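PDB 5EYN: fructokinase from Vibrio cholerae serotype O1, which catalyses the ATP-dependent phosphorylation of fructose, as a fructokinase of the PfkB carbohydrate kinase family. Local coordinates for residues L125-S128 / D129-S132; L139-C142 / S143-A147; Q214-E217 / E218-A222; A267-G270 / G271-R275. One frame throughout, in Å; residues are numbered along the deposited sequence.

In the fold
Contacts 2 and 4 lie in the core, where every touching residue is buried, whereas contacts 1 and 3 lie nearer the surface and are only partly buried. Contact 2 lies where strand 138-142 runs into a turn near the fructose. Contact 4 is a stretch of helix 264-278 against the large sheet, beside ADP. These two touch through His140, whose CE1 lies 3.5 Å from Val269 CG1. Contacts 1 and 3 touch neither each other nor the core pair. Their polar side chains bond to the backbone: Asp129 in the loop of contact 1, Ser215 at the helix start of contact 3. The core contacts rely on backbone bonds and apolar packing.

Contact 1: L125-S128 / D129-S132; sequences LQLS and DIPS
A short 3-10 turn, in the loop between strand 113-115 and strand 138-142 of this PfkB-family kinase, is closed by Asp129 folding back on Gln126. The carboxylate OD1 of Asp129 accepts from Gln126 N at 2.9 Å, with an almost straight N-H...O angle of 179°. The N-H comes from above the carboxylate plane, 52° out of it. In return, Asp129 N donates to Gln126 O at 3.0 Å. The two residues are thus joined twice, once through the side chain and once through the backbone. Asp129 CG stands beside its own backbone N (chi1 -65°), which turns the carboxylate back toward Gln126 N. The side chains of Leu125 and Asp129 pass antiparallel, and Leu125 lays CD1 on Asp129 CB at 3.6 Å.

The turn goes on one residue further, with Ile130 N donating to Leu127 O at 3.2 Å. The side chains of Leu127 and Ile130 run parallel. Both also pack on helix 151-165, Leu127 on Ala157 and Ile130 on Ala158. The carboxylate of Asp129 has a second strong partner, since OD1 forms a salt bridge with Arg66 NE of strand 61-68. This pairing would probably stabilise the negative charge and ties the turn to the large sheet. Three waters extend the polar network. One molecule donates to both Leu127 O and Ile130 O, and another spans Ser128 O and Ile130 O. A third is hydrogen-bonded to Ser128 OG and donates to Asp129 OD2 at 2.7 Å.

Contact 2: L139-C142 / S143-A147; sequences LHVC and SIALA
Val141 and Ala145 meet where strand 138-142 of the large mixed sheet of this ribokinase-like fold gives way to a helical turn. The CB of Ala145 points back toward the strand and faces the CG1 branch of Val141 at 4.3 Å. That branch lies anti to the backbone N of Val141 (chi1 177°), which directs it along the chain toward the turn. Thr155 of helix 151-165 touches both side chains, so that helix covers the pair.

Cys142 and Ser143 send their side chains elsewhere: Ser143 OG bonds to Pro173 O, just after strand 168-172, and the side chain of Cys142 packs on Asn174, which binds calcium in this protein. Through Ile144, which reaches the bound fructose and the fructose-binding residue Asp26, the turn contributes to the wall of the sugar pocket.

The turn itself is held by backbone bonds. Leu146 N donates to Ser143 O at 2.8 Å, and Ala147 N donates to Ile144 O at 3.0 Å. The bond that reaches back to the strand is longer. Ala145 N donates to Cys142 O at 3.2 Å, with an N-H...O angle of 144°. The methyl of the same alanine rests on that oxygen too, with Ala145 CB 3.5 Å from Cys142 O.

Contact 3: Q214-E217 / E218-A222; sequences QSIE and EGLQA
Glu217 and Glu218 have the most surface buried in the short helix 216-222, which has a serine N-cap. Glu218 is the residue the cap grips. Its backbone N donates to Ser215 OG at 3.1 Å, with an N-H...O angle of 164°. A chi1 of 72° turns OG of Ser215 back over the first helical turn, within reach of Glu218 N. Glu218 CG also lies against the hydroxyl, 3.1 Å from Ser215 OG. Beyond CG the Glu218 chain bends at chi2 (-71°), and the side chain also touches Thr213.

Glu217 instead runs out extended, with the side chain of Gln221 following the same course beside it. Its backbone O accepts from Gln221 N at 3.1 Å. The carboxylates of Glu217 and Glu218 come near each other without contact, so their like charges probably repel mildly at this exposed face.

Ile216 and Leu220 form the apolar side that faces the protein. Both pack on Leu241 of strand 240-244, which fastens the helix to the outer part of the large sheet. Ile216 adds a contact with Glu204 of helix 204-211. The regular helical bonds begin at Gly219 N, which donates to Ser215 O at 2.9 Å. One residue on, Leu220 N donates to Ile216 O at 2.7 Å. On the apolar face, the branch CG2 of Ile216 meets Leu220 CD1 at 3.8 Å.

Contact 4: A267-G270 / G271-R275; sequences AFVG and GLLYR. With ADP (adenosine-5'-diphosphate), chain E.
Helix 264-278 borders the nucleotide pocket, and within residues 267-275 Val269 and Leu273 pack one turn apart. The two side chains leave the helix in a common direction, with Val269 CG1 on Leu273 CD1 at 3.6 Å. CG1 is anti to the backbone N of Val269 (chi1 170°), which carries it along the helix toward Leu273. Both side chains also touch His140 of strand 138-142, so this face of the helix rests on the large sheet.

Phe268 lines the ADP pocket. Its ring presents an edge to the ADP ribose, with CD1 3.6 Å from ADP O2', and that oxygen lies near the plane of the ring. The ring also packs on Thr234 of strand 230-234 and on Asn296 of helix 285-302, a residue that hydrogen-bonds ADP.

The backbone runs as a regular alpha helix, its i to i+4 bonds unbroken from Gly271 N to Tyr274 N. Gly271 N donates to Ala267 O at 3.0 Å, and Leu273 N to Val269 O at 2.8 Å. Further along, Arg275 makes a salt bridge with Asp290 and a cation-pi contact with Trp294, which join the helix to helix 285-302. The helix starts within Gly263-Ala264-Gly265-Asp266, the GAGD motif of PfkB kinases, whose residues line the ADP, beryllium trifluoride and fructose sites.

Contact 1: L125-S128 / D129-S132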
loop_
_atom_site.group_PDB
_atom_site.type_symbol
_atom_site.label_atom_id
_atom_site.label_comp_id
_atom_site.label_asym_id
_atom_site.label_seq_id
_atom_site.Cartn_x
_atom_site.Cartn_y
_atom_site.Cartn_z
ATOM N N LEU A 125 17.077 6.230 -3.096
ATOM C CA LEU A 125 18.276 5.930 -3.869
ATOM C C LEU A 125 19.421 6.857 -3.456
ATOM O O LEU A 125 19.271 8.080 -3.460
ATOM C CB LEU A 125 17.997 6.082 -5.364
ATOM C CG LEU A 125 19.135 5.658 -6.282
ATOM C CD1 LEU A 125 19.148 4.155 -6.434
ATOM C CD2 LEU A 125 19.013 6.319 -7.638
ATOM N N GLN A 126 20.565 6.265 -3.132
ATOM C CA GLN A 126 21.759 7.008 -2.729
ATOM C C GLN A 126 22.822 6.990 -3.823
ATOM O O GLN A 126 22.797 6.155 -4.729
ATOM C CB GLN A 126 22.361 6.400 -1.464
ATOM C CG GLN A 126 21.420 6.408 -0.276
ATOM C CD GLN A 126 22.021 5.766 0.956
ATOM O OE1 GLN A 126 23.177 5.345 0.951
ATOM N NE2 GLN A 126 21.232 5.676 2.014
ATOM N N LEU A 127 23.791 7.889 -3.713
ATOM C CA LEU A 127 24.876 7.933 -4.682
ATOM C C LEU A 127 25.622 6.608 -4.738
ATOM O O LEU A 127 26.040 6.167 -5.809
ATOM C CB LEU A 127 25.841 9.062 -4.361
ATOM C CG LEU A 127 25.285 10.461 -4.583
ATOM C CD1 LEU A 127 26.260 11.485 -4.022
ATOM C CD2 LEU A 127 25.032 10.695 -6.066
ATOM N N SER A 128 25.769 5.949 -3.597
ATOM C CA SER A 128 26.518 4.697 -3.563
ATOM C C SER A 128 25.752 3.527 -4.179
ATOM O O SER A 128 26.320 2.452 -4.348
ATOM C CB SER A 128 26.915 4.356 -2.126
ATOM O OG SER A 128 25.773 4.195 -1.305
ATOM N N ASP A 129 24.476 3.726 -4.514
ATOM C CA ASP A 129 23.708 2.680 -5.177
ATOM C C ASP A 129 23.994 2.616 -6.673
ATOM O O ASP A 129 23.598 1.673 -7.340
ATOM C CB ASP A 129 22.208 2.914 -4.999
ATOM C CG ASP A 129 21.750 2.813 -3.556
ATOM O OD1 ASP A 129 20.702 3.412 -3.256
ATOM O OD2 ASP A 129 22.397 2.124 -2.737
ATOM N N ILE A 130 24.662 3.628 -7.211
ATOM C CA ILE A 130 24.866 3.689 -8.648
ATOM C C ILE A 130 25.992 2.723 -9.020
ATOM O O ILE A 130 27.056 2.770 -8.424
ATOM C CB ILE A 130 25.255 5.104 -9.088
ATOM C CG1 ILE A 130 24.166 6.113 -8.696
ATOM C CG2 ILE A 130 25.511 5.137 -10.585
ATOM C CD1 ILE A 130 24.625 7.553 -8.810
ATOM N N PRO A 131 25.771 1.843 -10.009
ATOM C CA PRO A 131 26.794 0.879 -10.426
ATOM C C PRO A 131 27.766 1.490 -11.417
ATOM O O PRO A 131 27.582 2.612 -11.885
ATOM C CB PRO A 131 25.981 -0.219 -11.104
ATOM C CG PRO A 131 24.819 0.493 -11.660
ATOM C CD PRO A 131 24.498 1.620 -10.709
ATOM N N SER A 132 28.825 0.755 -11.711
ATOM C CA SER A 132 29.815 1.233 -12.659
ATOM C C SER A 132 29.245 1.135 -14.068
ATOM O O SER A 132 28.660 0.114 -14.447
ATOM C CB SER A 132 31.097 0.414 -12.546
ATOM O OG SER A 132 30.837 -0.928 -12.919
HETATM O O HOH W 1 28.173 4.556 -6.713
HETATM O O HOH W 2 24.700 1.822 -1.378
HETATM O O HOH W 3 27.400 0.661 -6.621
#

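Contact 2: L139-C142 / S143-A147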
loop_
_atom_site.group_PDB
_atom_site.type_symbol
_atom_site.label_atom_id
_atom_site.label_comp_id
_atom_site.label_asym_id
_atom_site.label_seq_id
_atom_site.Cartn_x
_atom_site.Cartn_y
_atom_site.Cartn_z
ATOM N N LEU A 139 21.307 4.226 -20.250
ATOM C CA LEU A 139 20.619 4.410 -18.980
ATOM C C LEU A 139 19.245 4.982 -19.284
ATOM O O LEU A 139 19.143 6.004 -19.959
ATOM C CB LEU A 139 21.390 5.386 -18.088
ATOM C CG LEU A 139 20.704 5.789 -16.780
ATOM C CD1 LEU A 139 20.604 4.617 -15.844
ATOM C CD2 LEU A 139 21.483 6.927 -16.133
ATOM N N HIS A 140 18.193 4.325 -18.793
ATOM C CA HIS A 140 16.837 4.836 -18.937
ATOM C C HIS A 140 16.238 5.203 -17.587
ATOM O O HIS A 140 16.355 4.447 -16.618
ATOM C CB HIS A 140 15.948 3.799 -19.613
ATOM C CG HIS A 140 14.536 4.237 -19.782
ATOM N ND1 HIS A 140 14.165 5.200 -20.696
ATOM C CD2 HIS A 140 13.406 3.890 -19.117
ATOM C CE1 HIS A 140 12.863 5.411 -20.605
ATOM N NE2 HIS A 140 12.373 4.618 -19.665
ATOM N N VAL A 141 15.605 6.375 -17.566
ATOM C CA VAL A 141 15.064 7.010 -16.369
ATOM C C VAL A 141 13.658 7.532 -16.642
ATOM O O VAL A 141 13.375 7.970 -17.754
ATOM C CB VAL A 141 15.993 8.230 -15.946
ATOM C CG1 VAL A 141 15.443 8.994 -14.750
ATOM C CG2 VAL A 141 17.416 7.759 -15.693
ATOM N N CYS A 142 12.806 7.492 -15.614
ATOM C CA CYS A 142 11.481 8.120 -15.615
ATOM C C CYS A 142 11.398 9.148 -14.501
ATOM O O CYS A 142 12.237 9.173 -13.600
ATOM C CB CYS A 142 10.366 7.087 -15.445
ATOM S SG CYS A 142 10.296 5.838 -16.754
ATOM N N SER A 143 10.385 9.995 -14.547
ATOM C CA SER A 143 10.362 11.119 -13.628
ATOM C C SER A 143 10.119 10.773 -12.176
ATOM O O SER A 143 10.456 11.586 -11.322
ATOM C CB SER A 143 9.379 12.190 -14.068
ATOM O OG SER A 143 8.063 11.745 -13.891
ATOM N N ILE A 144 9.542 9.631 -11.845
ATOM C CA ILE A 144 9.352 9.313 -10.449
ATOM C C ILE A 144 10.711 9.299 -9.740
ATOM O O ILE A 144 10.809 9.658 -8.565
ATOM C CB ILE A 144 8.564 8.006 -10.263
ATOM C CG1 ILE A 144 7.076 8.312 -10.360
ATOM C CG2 ILE A 144 8.879 7.339 -8.915
ATOM C CD1 ILE A 144 6.188 7.099 -10.199
ATOM N N ALA A 145 11.766 8.917 -10.443
ATOM C CA ALA A 145 13.089 8.892 -9.836
ATOM C C ALA A 145 13.563 10.286 -9.448
ATOM O O ALA A 145 14.444 10.422 -8.611
ATOM C CB ALA A 145 14.083 8.246 -10.789
ATOM N N LEU A 146 12.964 11.298 -10.061
ATOM C CA LEU A 146 13.292 12.689 -9.807
ATOM C C LEU A 146 12.327 13.340 -8.838
ATOM O O LEU A 146 12.445 14.519 -8.568
ATOM C CB LEU A 146 13.227 13.463 -11.116
ATOM C CG LEU A 146 13.994 12.836 -12.280
ATOM C CD1 LEU A 146 13.842 13.686 -13.528
ATOM C CD2 LEU A 146 15.471 12.640 -11.928
ATOM N N ALA A 147 11.350 12.604 -8.317
ATOM C CA ALA A 147 10.281 13.261 -7.576
ATOM C C ALA A 147 10.717 13.848 -6.243
ATOM O O ALA A 147 10.271 14.935 -5.893
ATOM C CB ALA A 147 9.081 12.319 -7.387
#

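Contact 3: Q214-E217 / E218-A222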
loop_
_atom_site.group_PDB
_atom_site.type_symbol
_atom_site.label_atom_id
_atom_site.label_comp_id
_atom_site.label_asym_id
_atom_site.label_seq_id
_atom_site.Cartn_x
_atom_site.Cartn_y
_atom_site.Cartn_z
ATOM N N GLN A 214 -0.622 23.539 -26.738
ATOM C CA GLN A 214 -1.906 22.933 -27.060
ATOM C C GLN A 214 -1.837 22.002 -28.259
ATOM O O GLN A 214 -2.864 21.495 -28.710
ATOM C CB GLN A 214 -2.949 24.026 -27.316
ATOM C CG GLN A 214 -3.186 24.943 -26.117
ATOM C CD GLN A 214 -3.744 24.208 -24.909
ATOM O OE1 GLN A 214 -4.595 23.335 -25.044
ATOM N NE2 GLN A 214 -3.238 24.536 -23.724
ATOM N N SER A 215 -0.631 21.768 -28.776
ATOM C CA SER A 215 -0.454 20.870 -29.905
ATOM C C SER A 215 0.947 20.284 -29.887
ATOM O O SER A 215 1.857 20.838 -29.272
ATOM C CB SER A 215 -0.667 21.614 -31.216
ATOM O OG SER A 215 0.419 22.482 -31.478
ATOM N N ILE A 216 1.114 19.157 -30.572
ATOM C CA ILE A 216 2.419 18.517 -30.686
ATOM C C ILE A 216 3.398 19.441 -31.426
ATOM O O ILE A 216 4.552 19.598 -31.019
ATOM C CB ILE A 216 2.306 17.164 -31.410
ATOM C CG1 ILE A 216 1.512 16.177 -30.552
ATOM C CG2 ILE A 216 3.675 16.599 -31.692
ATOM C CD1 ILE A 216 1.190 14.892 -31.249
ATOM N N GLU A 217 2.924 20.064 -32.500
ATOM C CA GLU A 217 3.742 20.998 -33.267
ATOM C C GLU A 217 4.317 22.076 -32.353
ATOM O O GLU A 217 5.514 22.349 -32.368
ATOM C CB GLU A 217 2.901 21.641 -34.370
ATOM C CG GLU A 217 3.605 22.723 -35.170
ATOM C CD GLU A 217 2.730 23.272 -36.291
ATOM O OE1 GLU A 217 1.673 23.868 -35.995
ATOM O OE2 GLU A 217 3.092 23.094 -37.472
ATOM N N GLU A 218 3.464 22.694 -31.547
ATOM C CA GLU A 218 3.930 23.731 -30.646
ATOM C C GLU A 218 4.843 23.167 -29.560
ATOM O O GLU A 218 5.828 23.798 -29.183
ATOM C CB GLU A 218 2.742 24.465 -30.018
ATOM C CG GLU A 218 1.882 25.222 -31.021
ATOM C CD GLU A 218 2.577 26.448 -31.577
ATOM O OE1 GLU A 218 3.605 26.860 -30.997
ATOM O OE2 GLU A 218 2.101 26.996 -32.597
ATOM N N GLY A 219 4.523 21.982 -29.054
ATOM C CA GLY A 219 5.377 21.352 -28.065
ATOM C C GLY A 219 6.767 21.051 -28.603
ATOM O O GLY A 219 7.769 21.274 -27.922
ATOM N N LEU A 220 6.842 20.543 -29.826
ATOM C CA LEU A 220 8.137 20.230 -30.424
ATOM C C LEU A 220 8.947 21.506 -30.649
ATOM O O LEU A 220 10.163 21.524 -30.460
ATOM C CB LEU A 220 7.956 19.470 -31.733
ATOM C CG LEU A 220 7.461 18.032 -31.570
ATOM C CD1 LEU A 220 7.175 17.414 -32.920
ATOM C CD2 LEU A 220 8.471 17.182 -30.802
ATOM N N GLN A 221 8.282 22.579 -31.057
ATOM C CA GLN A 221 8.992 23.838 -31.252
ATOM C C GLN A 221 9.553 24.336 -29.920
ATOM O O GLN A 221 10.658 24.869 -29.860
ATOM C CB GLN A 221 8.067 24.888 -31.869
ATOM C CG GLN A 221 7.660 24.584 -33.307
ATOM C CD GLN A 221 6.584 25.523 -33.825
ATOM O OE1 GLN A 221 5.911 26.206 -33.051
ATOM N NE2 GLN A 221 6.413 25.556 -35.142
ATOM N N ALA A 222 8.793 24.142 -28.849
ATOM C CA ALA A 222 9.191 24.624 -27.536
ATOM C C ALA A 222 10.427 23.918 -26.994
ATOM O O ALA A 222 11.128 24.467 -26.151
ATOM C CB ALA A 222 8.033 24.495 -26.552
#

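Contact 4: A267-G270 / G271-R275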
loop_
_atom_site.group_PDB
_atom_site.type_symbol
_atom_site.label_atom_id
_atom_site.label_comp_id
_atom_site.label_asym_id
_atom_site.label_seq_id
_atom_site.Cartn_x
_atom_site.Cartn_y
_atom_site.Cartn_z
ATOM N N ALA A 267 6.400 -0.692 -22.614
ATOM C CA ALA A 267 6.654 -1.742 -23.599
ATOM C C ALA A 267 7.239 -1.114 -24.864
ATOM O O ALA A 267 8.175 -1.621 -25.475
ATOM C CB ALA A 267 5.351 -2.459 -23.931
ATOM N N PHE A 268 6.647 0.003 -25.258
ATOM C CA PHE A 268 7.132 0.806 -26.374
ATOM C C PHE A 268 8.605 1.175 -26.176
ATOM O O PHE A 268 9.439 0.922 -27.039
ATOM C CB PHE A 268 6.257 2.055 -26.499
ATOM C CG PHE A 268 6.645 2.973 -27.631
ATOM C CD1 PHE A 268 5.962 2.944 -28.844
ATOM C CD2 PHE A 268 7.692 3.862 -27.490
ATOM C CE1 PHE A 268 6.320 3.800 -29.878
ATOM C CE2 PHE A 268 8.068 4.698 -28.532
ATOM C CZ PHE A 268 7.377 4.676 -29.720
ATOM N N VAL A 269 8.928 1.738 -25.020
ATOM C CA VAL A 269 10.302 2.119 -24.751
ATOM C C VAL A 269 11.207 0.902 -24.771
ATOM O O VAL A 269 12.331 0.953 -25.277
ATOM C CB VAL A 269 10.406 2.850 -23.397
ATOM C CG1 VAL A 269 11.858 3.036 -22.974
ATOM C CG2 VAL A 269 9.694 4.162 -23.495
ATOM N N GLY A 270 10.735 -0.205 -24.211
ATOM C CA GLY A 270 11.521 -1.426 -24.228
ATOM C C GLY A 270 11.888 -1.899 -25.620
ATOM O O GLY A 270 13.037 -2.257 -25.881
ATOM N N GLY A 271 10.924 -1.887 -26.534
ATOM C CA GLY A 271 11.233 -2.262 -27.903
ATOM C C GLY A 271 12.198 -1.293 -28.562
ATOM O O GLY A 271 13.143 -1.703 -29.253
ATOM N N LEU A 272 11.958 -0.004 -28.352
ATOM C CA LEU A 272 12.818 1.040 -28.880
ATOM C C LEU A 272 14.245 0.844 -28.411
ATOM O O LEU A 272 15.183 0.772 -29.217
ATOM C CB LEU A 272 12.314 2.395 -28.409
ATOM C CG LEU A 272 13.129 3.607 -28.851
ATOM C CD1 LEU A 272 13.054 3.795 -30.346
ATOM C CD2 LEU A 272 12.633 4.851 -28.144
ATOM N N LEU A 273 14.429 0.769 -27.097
ATOM C CA LEU A 273 15.778 0.704 -26.538
ATOM C C LEU A 273 16.443 -0.627 -26.813
ATOM O O LEU A 273 17.642 -0.674 -27.012
ATOM C CB LEU A 273 15.808 0.987 -25.027
ATOM C CG LEU A 273 15.324 2.363 -24.603
ATOM C CD1 LEU A 273 15.454 2.524 -23.093
ATOM C CD2 LEU A 273 16.110 3.465 -25.312
ATOM N N TYR A 274 15.673 -1.714 -26.860
ATOM C CA TYR A 274 16.262 -2.983 -27.258
ATOM C C TYR A 274 16.926 -2.804 -28.629
ATOM O O TYR A 274 18.096 -3.145 -28.812
ATOM C CB TYR A 274 15.234 -4.115 -27.316
ATOM C CG TYR A 274 15.827 -5.321 -28.010
ATOM C CD1 TYR A 274 16.844 -6.054 -27.406
ATOM C CD2 TYR A 274 15.446 -5.669 -29.294
ATOM C CE1 TYR A 274 17.440 -7.128 -28.050
ATOM C CE2 TYR A 274 16.032 -6.737 -29.933
ATOM C CZ TYR A 274 17.031 -7.454 -29.304
ATOM O OH TYR A 274 17.628 -8.525 -29.927
ATOM N N ARG A 275 16.181 -2.282 -29.601
ATOM C CA ARG A 275 16.732 -2.151 -30.945
ATOM C C ARG A 275 17.883 -1.126 -31.025
ATOM O O ARG A 275 18.870 -1.351 -31.722
ATOM C CB ARG A 275 15.622 -1.849 -31.955
ATOM C CG ARG A 275 14.678 -3.029 -32.185
ATOM C CD ARG A 275 15.366 -4.219 -32.826
ATOM N NE ARG A 275 15.472 -4.071 -34.272
ATOM C CZ ARG A 275 16.110 -4.919 -35.069
ATOM N NH1 ARG A 275 16.749 -5.968 -34.569
ATOM N NH2 ARG A 275 16.123 -4.704 -36.372
HETATM P PB ADP E . 0.851 3.625 -21.610
HETATM O O1B ADP E . 1.746 2.596 -20.971
HETATM O O2B ADP E . 1.077 4.984 -20.987
HETATM O O3B ADP E . -0.583 3.204 -21.407
HETATM P PA ADP E . 0.227 4.360 -24.224
HETATM O O1A ADP E . -1.132 3.752 -23.918
HETATM O O2A ADP E . 0.141 5.832 -23.891
HETATM O O3A ADP E . 1.184 3.682 -23.166
HETATM O "O5'" ADP E . 0.638 4.229 -25.767
HETATM C "C5'" ADP E . 1.951 4.012 -26.148
HETATM C "C4'" ADP E . 2.143 3.157 -27.379
HETATM O "O4'" ADP E . 1.445 1.941 -27.237
HETATM C "C3'" ADP E . 1.711 3.760 -28.668
HETATM O "O3'" ADP E . 2.703 4.583 -29.203
HETATM C "C2'" ADP E . 1.496 2.558 -29.495
HETATM O "O2'" ADP E . 2.668 2.001 -29.955
HETATM C "C1'" ADP E . 0.927 1.628 -28.501
HETATM N N9 ADP E . -0.506 1.653 -28.416
HETATM C C8 ADP E . -1.268 2.213 -27.458
HETATM N N7 ADP E . -2.550 2.001 -27.714
HETATM C C5 ADP E . -2.651 1.296 -28.842
HETATM C C6 ADP E . -3.694 0.775 -29.589
HETATM N N6 ADP E . -5.054 0.970 -29.197
HETATM N N1 ADP E . -3.422 0.095 -30.699
HETATM C C2 ADP E . -2.165 -0.127 -31.125
HETATM N N3 ADP E . -1.116 0.364 -30.425
HETATM C C4 ADP E . -1.344 1.062 -29.304
#